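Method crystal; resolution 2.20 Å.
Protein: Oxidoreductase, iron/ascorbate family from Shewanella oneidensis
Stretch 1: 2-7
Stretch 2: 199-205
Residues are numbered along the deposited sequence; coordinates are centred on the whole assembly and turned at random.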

HETATM    1  N   MSE B   2      33.821  14.853 -19.976  1.00 66.79           N
HETATM    2  CA  MSE B   2      35.009  14.128 -19.426  1.00 66.73           C
HETATM    3  C   MSE B   2      34.608  13.049 -18.385  1.00 61.94           C
HETATM    4  O   MSE B   2      33.468  12.575 -18.407  1.00 59.83           O
HETATM    5  CB  MSE B   2      36.018  15.144 -18.866  1.00 69.89           C
HETATM    6  CG  MSE B   2      35.502  16.020 -17.730  1.00 76.48           C
HETATM    7 SE   MSE B   2      36.677  17.547 -17.357  0.75 97.89          SE
HETATM    8  CE  MSE B   2      37.119  18.092 -19.201  1.00 91.02           C
ATOM      9  N   LYS B   3      35.535  12.660 -17.500  1.00 57.37           N
ATOM     10  CA  LYS B   3      35.369  11.484 -16.627  1.00 52.70           C
ATOM     11  C   LYS B   3      35.621  11.759 -15.131  1.00 48.19           C
ATOM     12  O   LYS B   3      36.324  12.702 -14.766  1.00 47.09           O
ATOM     13  CB  LYS B   3      36.320  10.350 -17.077  1.00 52.23           C
ATOM     14  CG  LYS B   3      36.143   9.886 -18.517  1.00 53.78           C
ATOM     15  CD  LYS B   3      37.032   8.692 -18.853  1.00 50.11           C
ATOM     16  N   LEU B   4      35.034  10.906 -14.289  1.00 43.84           N
ATOM     17  CA  LEU B   4      35.362  10.810 -12.858  1.00 40.96           C
ATOM     18  C   LEU B   4      36.663  10.050 -12.644  1.00 38.23           C
ATOM     19  O   LEU B   4      37.030   9.217 -13.467  1.00 37.19           O
ATOM     20  CB  LEU B   4      34.263  10.054 -12.131  1.00 39.87           C
ATOM     21  CG  LEU B   4      32.927  10.768 -11.956  1.00 39.27           C
ATOM     22  CD1 LEU B   4      31.868   9.741 -11.659  1.00 36.43           C
ATOM     23  CD2 LEU B   4      33.035  11.753 -10.831  1.00 37.07           C
ATOM     24  N   GLU B   5      37.340  10.311 -11.529  1.00 35.96           N
ATOM     25  CA  GLU B   5      38.628   9.691 -11.249  1.00 35.20           C
ATOM     26  C   GLU B   5      38.476   8.278 -10.677  1.00 32.76           C
ATOM     27  O   GLU B   5      37.772   8.082  -9.705  1.00 31.82           O
ATOM     28  CB  GLU B   5      39.420  10.549 -10.265  1.00 36.78           C
ATOM     29  CG  GLU B   5      40.892  10.153 -10.160  1.00 46.23           C
ATOM     30  CD  GLU B   5      41.752  11.158  -9.388  1.00 54.10           C
ATOM     31  OE1 GLU B   5      41.442  11.449  -8.211  1.00 56.78           O
ATOM     32  OE2 GLU B   5      42.760  11.628  -9.961  1.00 65.62           O
ATOM     33  N   THR B   6      39.148   7.299 -11.266  1.00 30.75           N
ATOM     34  CA  THR B   6      39.241   5.987 -10.633  1.00 28.18           C
ATOM     35  C   THR B   6      40.212   6.073  -9.478  1.00 27.06           C
ATOM     36  O   THR B   6      41.337   6.481  -9.669  1.00 28.25           O
ATOM     37  CB  THR B   6      39.770   4.933 -11.581  1.00 28.56           C
ATOM     38  OG1 THR B   6      38.852   4.761 -12.672  1.00 24.57           O
ATOM     39  CG2 THR B   6      39.953   3.611 -10.829  1.00 27.92           C
ATOM     40  N   ILE B   7      39.783   5.702  -8.277  1.00 25.58           N
ATOM     41  CA  ILE B   7      40.681   5.708  -7.120  1.00 24.77           C
ATOM     42  C   ILE B   7      41.002   4.285  -6.709  1.00 23.59           C
ATOM     43  O   ILE B   7      40.105   3.507  -6.440  1.00 22.02           O
ATOM     44  CB  ILE B   7      40.064   6.443  -5.929  1.00 22.92           C
ATOM     45  CG1 ILE B   7      39.832   7.917  -6.286  1.00 24.71           C
ATOM     46  CG2 ILE B   7      40.989   6.338  -4.729  1.00 22.51           C
ATOM     47  CD1 ILE B   7      38.821   8.614  -5.402  1.00 20.02           C
ATOM     48  N   SER B 199      26.789  19.444 -18.241  1.00 34.40           N
ATOM     49  CA  SER B 199      27.275  18.322 -19.070  1.00 33.11           C
ATOM     50  C   SER B 199      27.192  16.980 -18.328  1.00 31.17           C
ATOM     51  O   SER B 199      26.931  16.934 -17.115  1.00 28.53           O
ATOM     52  CB  SER B 199      28.715  18.572 -19.536  1.00 34.13           C
ATOM     53  OG  SER B 199      29.616  18.623 -18.449  1.00 30.34           O
ATOM     54  N   TRP B 200      27.417  15.899 -19.073  1.00 30.75           N
ATOM     55  CA  TRP B 200      27.451  14.539 -18.536  1.00 29.73           C
ATOM     56  C   TRP B 200      28.883  13.997 -18.404  1.00 30.32           C
ATOM     57  O   TRP B 200      29.666  14.067 -19.348  1.00 31.69           O
ATOM     58  CB  TRP B 200      26.643  13.599 -19.433  1.00 30.05           C
ATOM     59  CG  TRP B 200      25.174  13.846 -19.359  1.00 29.09           C
ATOM     60  CD1 TRP B 200      24.413  14.505 -20.258  1.00 27.73           C
ATOM     61  CD2 TRP B 200      24.295  13.430 -18.315  1.00 25.44           C
ATOM     62  NE1 TRP B 200      23.108  14.537 -19.842  1.00 25.05           N
ATOM     63  CE2 TRP B 200      23.010  13.879 -18.651  1.00 27.28           C
ATOM     64  CE3 TRP B 200      24.474  12.726 -17.120  1.00 26.68           C
ATOM     65  CZ2 TRP B 200      21.906  13.655 -17.829  1.00 31.54           C
ATOM     66  CZ3 TRP B 200      23.380  12.484 -16.319  1.00 22.27           C
ATOM     67  CH2 TRP B 200      22.114  12.948 -16.669  1.00 25.13           C
ATOM     68  N   LEU B 201      29.208  13.457 -17.235  1.00 29.01           N
ATOM     69  CA  LEU B 201      30.491  12.817 -17.002  1.00 30.86           C
ATOM     70  C   LEU B 201      30.372  11.304 -17.159  1.00 29.33           C
ATOM     71  O   LEU B 201      29.460  10.703 -16.602  1.00 28.07           O
ATOM     72  CB  LEU B 201      31.003  13.125 -15.591  1.00 32.07           C
ATOM     73  CG  LEU B 201      31.243  14.600 -15.235  1.00 39.00           C
ATOM     74  CD1 LEU B 201      31.364  14.789 -13.728  1.00 40.10           C
ATOM     75  CD2 LEU B 201      32.487  15.115 -15.956  1.00 43.31           C
ATOM     76  N   ASP B 202      31.303  10.702 -17.899  1.00 28.57           N
ATOM     77  CA  ASP B 202      31.403   9.255 -18.039  1.00 29.52           C
ATOM     78  C   ASP B 202      32.073   8.633 -16.810  1.00 28.77           C
ATOM     79  O   ASP B 202      33.027   9.174 -16.260  1.00 26.98           O
ATOM     80  CB  ASP B 202      32.186   8.887 -19.305  1.00 30.57           C
ATOM     81  CG  ASP B 202      31.428   9.235 -20.595  1.00 35.77           C
ATOM     82  OD1 ASP B 202      30.256   8.798 -20.766  1.00 40.05           O
ATOM     83  OD2 ASP B 202      32.006   9.943 -21.446  1.00 38.78           O
ATOM     84  N   VAL B 203      31.540   7.496 -16.378  1.00 27.14           N
ATOM     85  CA  VAL B 203      32.063   6.772 -15.239  1.00 26.94           C
ATOM     86  C   VAL B 203      32.916   5.630 -15.774  1.00 28.33           C
ATOM     87  O   VAL B 203      32.425   4.828 -16.564  1.00 29.03           O
ATOM     88  CB  VAL B 203      30.939   6.195 -14.367  1.00 25.65           C
ATOM     89  CG1 VAL B 203      31.526   5.582 -13.115  1.00 24.83           C
ATOM     90  CG2 VAL B 203      29.924   7.285 -14.016  1.00 27.65           C
ATOM     91  N   PRO B 204      34.204   5.581 -15.387  1.00 29.10           N
ATOM     92  CA  PRO B 204      35.063   4.464 -15.802  1.00 29.83           C
ATOM     93  C   PRO B 204      34.484   3.161 -15.279  1.00 28.09           C
ATOM     94  O   PRO B 204      34.324   3.013 -14.076  1.00 27.16           O
ATOM     95  CB  PRO B 204      36.406   4.770 -15.143  1.00 28.94           C
ATOM     96  CG  PRO B 204      36.366   6.244 -14.839  1.00 31.09           C
ATOM     97  CD  PRO B 204      34.945   6.635 -14.665  1.00 28.29           C
ATOM     98  N   SER B 205      34.149   2.250 -16.182  1.00 27.78           N
ATOM     99  CA  SER B 205      33.347   1.084 -15.842  1.00 29.47           C
ATOM    100  C   SER B 205      34.077  -0.236 -16.096  1.00 29.71           C
ATOM    101  O   SER B 205      33.444  -1.242 -16.367  1.00 26.52           O
ATOM    102  CB  SER B 205      32.042   1.138 -16.636  1.00 30.41           C
ATOM    103  OG  SER B 205      31.311   2.318 -16.328  1.00 31.02           O
TER

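The extended N-terminal segment lies alongside a short strand from far along the same chain, Trp200 to Asp202, and the two run in roughly the same direction, 33° apart end to end. They meet at a single beta bridge, where Lys3 faces Asp202 with CA atoms 4.8 Å apart. In the manner of parallel strands, Asp202 bonds to the residues before and after Lys3: its N donates to O of Met2 at 2.9 Å, and its O accepts a weak hydrogen bond from N of Leu4 at 3.3 Å. Two CA-H...O contacts tighten the seam, CA of Leu201 to O of Met2 and CA of Lys3 to O of Asp202, both 3.3 Å.

Beyond the bridge the backbones diverge, from 5.7 Å between the CA atoms of Leu4 and Val203 to 6.8 Å between those of Thr6 and Pro204. Pro204 helps fill the widening gap. Its CB points toward the first stretch, and the compact ring brings CG to 3.3 Å from O of Leu4 and CB to 3.5 Å from OG1 of Thr6. A proline suits this place, since the backbone pairing has already ended and its nitrogen has no hydrogen to offer.

Leu4, buried, sets CD1 3.9 Å from CG2 of Val203, while its CB lies 4.3 Å from CD of Pro204; branched leucine and valine can mesh their methyls without leaving a polar group unpaired. At the other end, the side chain of Leu201 leaves its backbone sideways but its tip comes nearer, placing CD2 3.6 Å from CG of Met2, a selenomethionine whose flexible chain is exposed and poorly ordered. Lys3 contributes the aliphatic base of its side chain, with CG 4.2 Å from CB of Asp202; its CE and NZ are not modelled, so no charge pairing can be assigned.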